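Local coordinates for plasmodesmata-located protein 5 (PDB 6GRE), which modulates cell-to-cell trafficking in plants, restricting plasmodesmatal permeability through callose deposition during salicylic acid-triggered immune responses and supporting systemic acquired resistance, at residues A[43-48]-A[62-67]; A[29-34]-A[47-52]. All blocks are in the same frame, centred on the assembly; numbering follows the deposited sequence.

Contact 1 (A[43-48]-A[62-67]). With NAG (2-acetamido-2-deoxy-beta-D-glucopyranose), chain F; SO4 (sulfate ion), chain L.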
loop_
_atom_site.group_PDB
_atom_site.type_symbol
_atom_site.label_atom_id
_atom_site.label_comp_id
_atom_site.label_asym_id
_atom_site.label_seq_id
_atom_site.Cartn_x
_atom_site.Cartn_y
_atom_site.Cartn_z
ATOM N N ARG A 43 -3.029 -3.317 -12.613
ATOM C CA ARG A 43 -2.241 -3.207 -11.394
ATOM C C ARG A 43 -3.101 -2.829 -10.189
ATOM O O ARG A 43 -2.596 -2.834 -9.077
ATOM C CB ARG A 43 -1.178 -2.124 -11.554
ATOM C CG ARG A 43 -0.122 -2.462 -12.589
ATOM C CD ARG A 43 0.837 -1.288 -12.730
ATOM N NE ARG A 43 1.727 -1.473 -13.857
ATOM C CZ ARG A 43 1.552 -0.938 -15.053
ATOM N NH1 ARG A 43 0.523 -0.153 -15.306
ATOM N NH2 ARG A 43 2.433 -1.197 -15.996
ATOM N N TYR A 44 -4.359 -2.452 -10.405
ATOM C CA TYR A 44 -5.247 -2.100 -9.333
ATOM C C TYR A 44 -6.658 -2.546 -9.705
ATOM O O TYR A 44 -7.089 -2.289 -10.803
ATOM C CB TYR A 44 -5.249 -0.595 -9.049
ATOM C CG TYR A 44 -6.410 -0.159 -8.203
ATOM C CD1 TYR A 44 -6.413 -0.341 -6.822
ATOM C CD2 TYR A 44 -7.559 0.366 -8.780
ATOM C CE1 TYR A 44 -7.498 0.022 -6.047
ATOM C CE2 TYR A 44 -8.650 0.720 -8.019
ATOM C CZ TYR A 44 -8.634 0.546 -6.644
ATOM O OH TYR A 44 -9.722 0.895 -5.910
ATOM N N ALA A 45 -7.358 -3.154 -8.752
ATOM C CA ALA A 45 -8.770 -3.472 -8.912
ATOM C C ALA A 45 -9.435 -3.579 -7.545
ATOM O O ALA A 45 -8.775 -3.887 -6.559
ATOM C CB ALA A 45 -8.949 -4.744 -9.708
ATOM N N ASN A 46 -10.751 -3.319 -7.513
ATOM C CA ASN A 46 -11.557 -3.457 -6.321
ATOM C C ASN A 46 -12.638 -4.492 -6.621
ATOM O O ASN A 46 -13.133 -4.535 -7.734
ATOM C CB ASN A 46 -12.182 -2.137 -5.874
ATOM C CG ASN A 46 -13.443 -1.780 -6.638
ATOM O OD1 ASN A 46 -14.528 -2.311 -6.381
ATOM N ND2 ASN A 46 -13.309 -0.879 -7.585
ATOM N N PHE A 47 -12.978 -5.301 -5.628
ATOM C CA PHE A 47 -13.905 -6.421 -5.779
ATOM C C PHE A 47 -14.831 -6.466 -4.567
ATOM O O PHE A 47 -14.409 -6.144 -3.453
ATOM C CB PHE A 47 -13.170 -7.761 -5.805
ATOM C CG PHE A 47 -12.068 -7.913 -6.826
ATOM C CD1 PHE A 47 -10.837 -7.304 -6.634
ATOM C CD2 PHE A 47 -12.233 -8.720 -7.940
ATOM C CE1 PHE A 47 -9.822 -7.446 -7.561
ATOM C CE2 PHE A 47 -11.210 -8.874 -8.864
ATOM C CZ PHE A 47 -10.009 -8.233 -8.673
ATOM N N THR A 48 -16.065 -6.949 -4.787
ATOM C CA THR A 48 -16.986 -7.321 -3.746
ATOM C C THR A 48 -17.368 -8.783 -3.995
ATOM O O THR A 48 -17.623 -9.119 -5.132
ATOM C CB THR A 48 -18.224 -6.417 -3.754
ATOM O OG1 THR A 48 -17.781 -5.056 -3.802
ATOM C CG2 THR A 48 -19.106 -6.603 -2.539
ATOM N N GLY A 62 -12.602 -5.821 -1.156
ATOM C CA GLY A 62 -11.153 -5.788 -1.167
ATOM C C GLY A 62 -10.582 -5.091 -2.371
ATOM O O GLY A 62 -11.249 -4.846 -3.389
ATOM N N ILE A 63 -9.282 -4.799 -2.239
ATOM C CA ILE A 63 -8.481 -4.324 -3.345
ATOM C C ILE A 63 -7.132 -5.041 -3.340
ATOM O O ILE A 63 -6.673 -5.531 -2.293
ATOM C CB ILE A 63 -8.252 -2.796 -3.274
ATOM C CG1 ILE A 63 -7.367 -2.411 -2.080
ATOM C CG2 ILE A 63 -9.565 -2.036 -3.265
ATOM C CD1 ILE A 63 -6.847 -0.985 -2.103
ATOM N N TYR A 64 -6.478 -5.027 -4.497
ATOM C CA TYR A 64 -5.021 -5.131 -4.505
ATOM C C TYR A 64 -4.462 -3.964 -5.304
ATOM O O TYR A 64 -5.153 -3.342 -6.107
ATOM C CB TYR A 64 -4.526 -6.428 -5.135
ATOM C CG TYR A 64 -4.735 -6.473 -6.620
ATOM C CD1 TYR A 64 -5.948 -6.901 -7.140
ATOM C CD2 TYR A 64 -3.748 -6.087 -7.514
ATOM C CE1 TYR A 64 -6.181 -6.923 -8.503
ATOM C CE2 TYR A 64 -3.966 -6.108 -8.881
ATOM C CZ TYR A 64 -5.193 -6.523 -9.383
ATOM O OH TYR A 64 -5.428 -6.569 -10.728
ATOM N N GLN A 65 -3.191 -3.653 -5.061
ATOM C CA GLN A 65 -2.525 -2.644 -5.828
ATOM C C GLN A 65 -1.036 -2.939 -5.902
ATOM O O GLN A 65 -0.378 -3.114 -4.896
ATOM C CB GLN A 65 -2.679 -1.273 -5.198
ATOM C CG GLN A 65 -2.088 -0.176 -6.074
ATOM C CD GLN A 65 -2.529 1.170 -5.575
ATOM O OE1 GLN A 65 -2.050 2.217 -6.024
ATOM N NE2 GLN A 65 -3.480 1.153 -4.661
ATOM N N CYS A 66 -0.556 -3.003 -7.142
ATOM C CA CYS A 66 0.870 -3.157 -7.427
ATOM C C CYS A 66 1.487 -1.780 -7.672
ATOM O O CYS A 66 0.811 -0.867 -8.127
ATOM C CB CYS A 66 1.072 -4.038 -8.653
ATOM S SG CYS A 66 0.619 -5.761 -8.305
ATOM N N ARG A 67 2.795 -1.696 -7.424
ATOM C CA ARG A 67 3.588 -0.541 -7.809
ATOM C C ARG A 67 3.252 -0.201 -9.270
ATOM O O ARG A 67 3.100 -1.103 -10.112
ATOM C CB ARG A 67 5.064 -0.887 -7.589
ATOM C CG ARG A 67 5.887 0.124 -6.810
ATOM C CD ARG A 67 7.335 -0.335 -6.778
ATOM N NE ARG A 67 7.870 -0.414 -8.134
ATOM C CZ ARG A 67 8.920 -1.133 -8.510
ATOM N NH1 ARG A 67 9.529 -1.939 -7.656
ATOM N NH2 ARG A 67 9.343 -1.046 -9.760
HETATM C C1 NAG F . -14.453 -0.440 -8.329
HETATM C C2 NAG F . -14.202 0.962 -8.887
HETATM C C3 NAG F . -15.315 1.392 -9.851
HETATM C C4 NAG F . -15.784 0.259 -10.776
HETATM C C5 NAG F . -16.015 -1.047 -10.001
HETATM C C6 NAG F . -16.478 -2.221 -10.873
HETATM C C7 NAG F . -12.933 2.240 -7.157
HETATM C C8 NAG F . -13.077 3.357 -6.152
HETATM N N2 NAG F . -14.083 1.937 -7.816
HETATM O O3 NAG F . -14.811 2.473 -10.638
HETATM O O4 NAG F . -16.992 0.653 -11.440
HETATM O O5 NAG F . -14.792 -1.389 -9.347
HETATM O O6 NAG F . -15.341 -2.877 -11.450
HETATM O O7 NAG F . -11.844 1.664 -7.344
HETATM S S SO4 L . -3.145 0.251 -14.160
HETATM O O1 SO4 L . -1.823 0.932 -14.035
HETATM O O2 SO4 L . -3.964 0.442 -12.935
HETATM O O3 SO4 L . -3.867 0.810 -15.330
HETATM O O4 SO4 L . -2.907 -1.196 -14.410
#

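Contact 2 (A[29-34]-A[47-52])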
loop_
_atom_site.group_PDB
_atom_site.type_symbol
_atom_site.label_atom_id
_atom_site.label_comp_id
_atom_site.label_asym_id
_atom_site.label_seq_id
_atom_site.Cartn_x
_atom_site.Cartn_y
_atom_site.Cartn_z
ATOM N N ASN A 29 -11.743 -16.143 0.652
ATOM C CA ASN A 29 -10.821 -16.964 -0.109
ATOM C C ASN A 29 -11.079 -16.797 -1.597
ATOM O O ASN A 29 -10.130 -16.732 -2.395
ATOM C CB ASN A 29 -10.832 -18.425 0.337
ATOM C CG ASN A 29 -10.228 -18.592 1.710
ATOM O OD1 ASN A 29 -9.313 -17.859 2.076
ATOM N ND2 ASN A 29 -10.721 -19.540 2.497
ATOM N N SER A 30 -12.354 -16.684 -1.987
ATOM C CA SER A 30 -12.692 -16.433 -3.384
ATOM C C SER A 30 -12.171 -15.061 -3.814
ATOM O O SER A 30 -11.663 -14.927 -4.913
ATOM C CB SER A 30 -14.177 -16.533 -3.658
ATOM O OG SER A 30 -14.718 -17.704 -3.085
ATOM N N LEU A 31 -12.341 -14.051 -2.944
ATOM C CA LEU A 31 -11.874 -12.675 -3.239
ATOM C C LEU A 31 -10.370 -12.703 -3.537
ATOM O O LEU A 31 -9.904 -12.133 -4.538
ATOM C CB LEU A 31 -12.162 -11.766 -2.046
ATOM C CG LEU A 31 -11.484 -10.388 -2.121
ATOM C CD1 LEU A 31 -12.207 -9.528 -3.131
ATOM C CD2 LEU A 31 -11.460 -9.703 -0.767
ATOM N N LEU A 32 -9.615 -13.348 -2.652
ATOM C CA LEU A 32 -8.143 -13.359 -2.747
ATOM C C LEU A 32 -7.671 -14.048 -4.029
ATOM O O LEU A 32 -6.756 -13.552 -4.678
ATOM C CB LEU A 32 -7.553 -14.023 -1.507
ATOM C CG LEU A 32 -7.800 -13.286 -0.198
ATOM C CD1 LEU A 32 -7.294 -14.088 0.979
ATOM C CD2 LEU A 32 -7.177 -11.894 -0.226
ATOM N N SER A 33 -8.320 -15.151 -4.425
ATOM C CA SER A 33 -7.991 -15.842 -5.671
ATOM C C SER A 33 -8.265 -14.924 -6.867
ATOM O O SER A 33 -7.529 -14.930 -7.874
ATOM C CB SER A 33 -8.765 -17.134 -5.783
ATOM O OG SER A 33 -8.318 -18.065 -4.808
ATOM N N SER A 34 -9.328 -14.131 -6.761
ATOM C CA SER A 34 -9.703 -13.176 -7.800
ATOM C C SER A 34 -8.630 -12.092 -7.978
ATOM O O SER A 34 -8.428 -11.628 -9.102
ATOM C CB SER A 34 -11.016 -12.553 -7.508
ATOM O OG SER A 34 -12.020 -13.548 -7.606
ATOM N N PHE A 47 -12.978 -5.301 -5.628
ATOM C CA PHE A 47 -13.905 -6.421 -5.779
ATOM C C PHE A 47 -14.831 -6.466 -4.567
ATOM O O PHE A 47 -14.409 -6.144 -3.453
ATOM C CB PHE A 47 -13.170 -7.761 -5.805
ATOM C CG PHE A 47 -12.068 -7.913 -6.826
ATOM C CD1 PHE A 47 -10.837 -7.304 -6.634
ATOM C CD2 PHE A 47 -12.233 -8.720 -7.940
ATOM C CE1 PHE A 47 -9.822 -7.446 -7.561
ATOM C CE2 PHE A 47 -11.210 -8.874 -8.864
ATOM C CZ PHE A 47 -10.009 -8.233 -8.673
ATOM N N THR A 48 -16.065 -6.949 -4.787
ATOM C CA THR A 48 -16.986 -7.321 -3.746
ATOM C C THR A 48 -17.368 -8.783 -3.995
ATOM O O THR A 48 -17.623 -9.119 -5.132
ATOM C CB THR A 48 -18.224 -6.417 -3.754
ATOM O OG1 THR A 48 -17.781 -5.056 -3.802
ATOM C CG2 THR A 48 -19.106 -6.603 -2.539
ATOM N N VAL A 49 -17.384 -9.607 -2.940
ATOM C CA VAL A 49 -17.855 -11.002 -3.004
ATOM C C VAL A 49 -18.837 -11.237 -1.863
ATOM O O VAL A 49 -18.498 -11.066 -0.702
ATOM C CB VAL A 49 -16.693 -12.018 -2.950
ATOM C CG1 VAL A 49 -17.211 -13.441 -3.057
ATOM C CG2 VAL A 49 -15.662 -11.753 -4.037
ATOM N N PRO A 50 -20.074 -11.678 -2.176
ATOM C CA PRO A 50 -20.542 -11.942 -3.525
ATOM C C PRO A 50 -20.789 -10.672 -4.359
ATOM O O PRO A 50 -20.943 -9.590 -3.802
ATOM C CB PRO A 50 -21.877 -12.698 -3.348
ATOM C CG PRO A 50 -22.001 -12.918 -1.854
ATOM C CD PRO A 50 -21.149 -11.840 -1.209
ATOM N N THR A 51 -20.805 -10.821 -5.690
ATOM C CA THR A 51 -21.188 -9.752 -6.619
ATOM C C THR A 51 -22.716 -9.636 -6.639
ATOM O O THR A 51 -23.404 -10.631 -6.797
ATOM C CB THR A 51 -20.644 -10.008 -8.030
ATOM O OG1 THR A 51 -21.288 -11.172 -8.550
ATOM C CG2 THR A 51 -19.144 -10.206 -8.072
ATOM N N GLY A 52 -23.226 -8.411 -6.484
ATOM C CA GLY A 52 -24.658 -8.155 -6.312
ATOM C C GLY A 52 -24.923 -7.372 -5.040
ATOM O O GLY A 52 -24.029 -6.706 -4.531
#

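Contact 1 (A[43-48]-A[62-67])
Residues Y44 to F47 pair with G62 to Q65 as the two antiparallel strands of a beta hairpin. The hairpin belongs to the five-stranded antiparallel sheet of the first Gnk2-homologous (DUF26) domain. Strand 44-49 is an edge strand of that sheet within the chain, and 60-66 is also bonded to strand 103-108.

F47 and G62 form a hydrogen-bonded pair: F47 N to G62 O and G62 N to F47 O are both 2.9 Å. At the A45-Y64 pair, Y64 N reaches A45 O at 3.3 Å, and the return bond from A45 N to Y64 O is weak. At the other end of the ladder, N of C66, the last strand residue, donates to O of R43, just before strand 44-49, at 2.8 Å and 170°. C66 itself is tied to C75 by a disulfide. R43 N and NH1 both donate to a sulfate, probably from the crystallisation liquor.

A45, F47 and Y64 share one face: A45 and F47 touch helix 23-38, and Y64 packs on V79 of helix 72-90. The ring of Y64 lies with one face over A45 N, and its CE1 is 3.7 Å from A45 CB. The same CE1 sits at the edge of the F47 ring, near its plane. The Y64 hydroxyl is hydrogen-bonded to T42 O and S38 OG.

Y44, N46, I63 and Q65 lie on the other face. The CG2 of I63 touches N46 CB at 3.7 Å. With CG anti to the backbone N (chi1 165°), Y44 sends its ring beside I63, CE1 against CB of I63. N46 carries an N-linked glycan on ND2. The phenol OH of Y44 donates to O7 of the sugar's acetamido group at 2.7 Å, with O7 at the edge of the ring, near its plane.

Contact 2 (A[29-34]-A[47-52])
L31 of helix 23-38 meets F47 and V49 of strand 44-49 through apolar side chains. The closest approach is CD1 of L31 to CB of F47, at 3.3 Å. The same methyl lies 4.0 Å from F47 CG, at the root of the ring. The two side chains cross obliquely. CG of L31 stands anti to its backbone N (chi1 169°), and chi2 then turns CD1 onto F47 CB.

V49 is two residues further along the strand, and its CB also points at the helix. Its CG2 methyl rests at the base of the L31 side chain, 4.0 Å from both CA and CB of L31. The other methyl, CG1, makes a longer contact with S30 CB.

One helical turn after S30, S34 meets the far part of the F47 ring. CB of S34 is 3.9 Å from CE2 of F47, and S34 O is 3.8 Å from CZ. The serine thus offers carbon and carbonyl to the ring, while its hydroxyl turns back into the helix. S34 OG donates to S30 O at 3.0 Å. S30 O also accepts the helical bond from S34 N, and the two donors reach it from opposite faces of the carbonyl plane. The hydroxyl of S30 is bonded in turn to T26 O.

Further out, F35 meets the F47 ring with the planes at about 60°, and S38 also touches it. L31 continues inward onto V60 of strand 60-66 and Y107 of strand 103-108. The backbone of V49 is held by V60. Helix segment 29-34 and strand segment 47-49 run roughly antiparallel, at 151°, with their axes 8.5 Å apart. This is helix-on-sheet packing at the outer strand of the sheet in a Gnk2-type DUF26 domain.

Contacts 1 and 2 share strand 44-49, and F47 works in both. Contact 1 joins this strand to its sheet neighbour and is partly buried. Contact 2 joins it to helix 23-38 and lies nearer the surface, about 19 Å from the chain centre against 10 Å (both to the contact centres). The chemistry differs accordingly. The strand pair rests on backbone hydrogen bonds, and its face with Y44 and N46 bears the sugar. Helix 29-34 meets 47-52 through apolar side chains, and the hydroxyls of S30 and S34 bond within helix 23-38. The two contacts meet directly where L31 CD2 packs 3.9 Å from G62 CA.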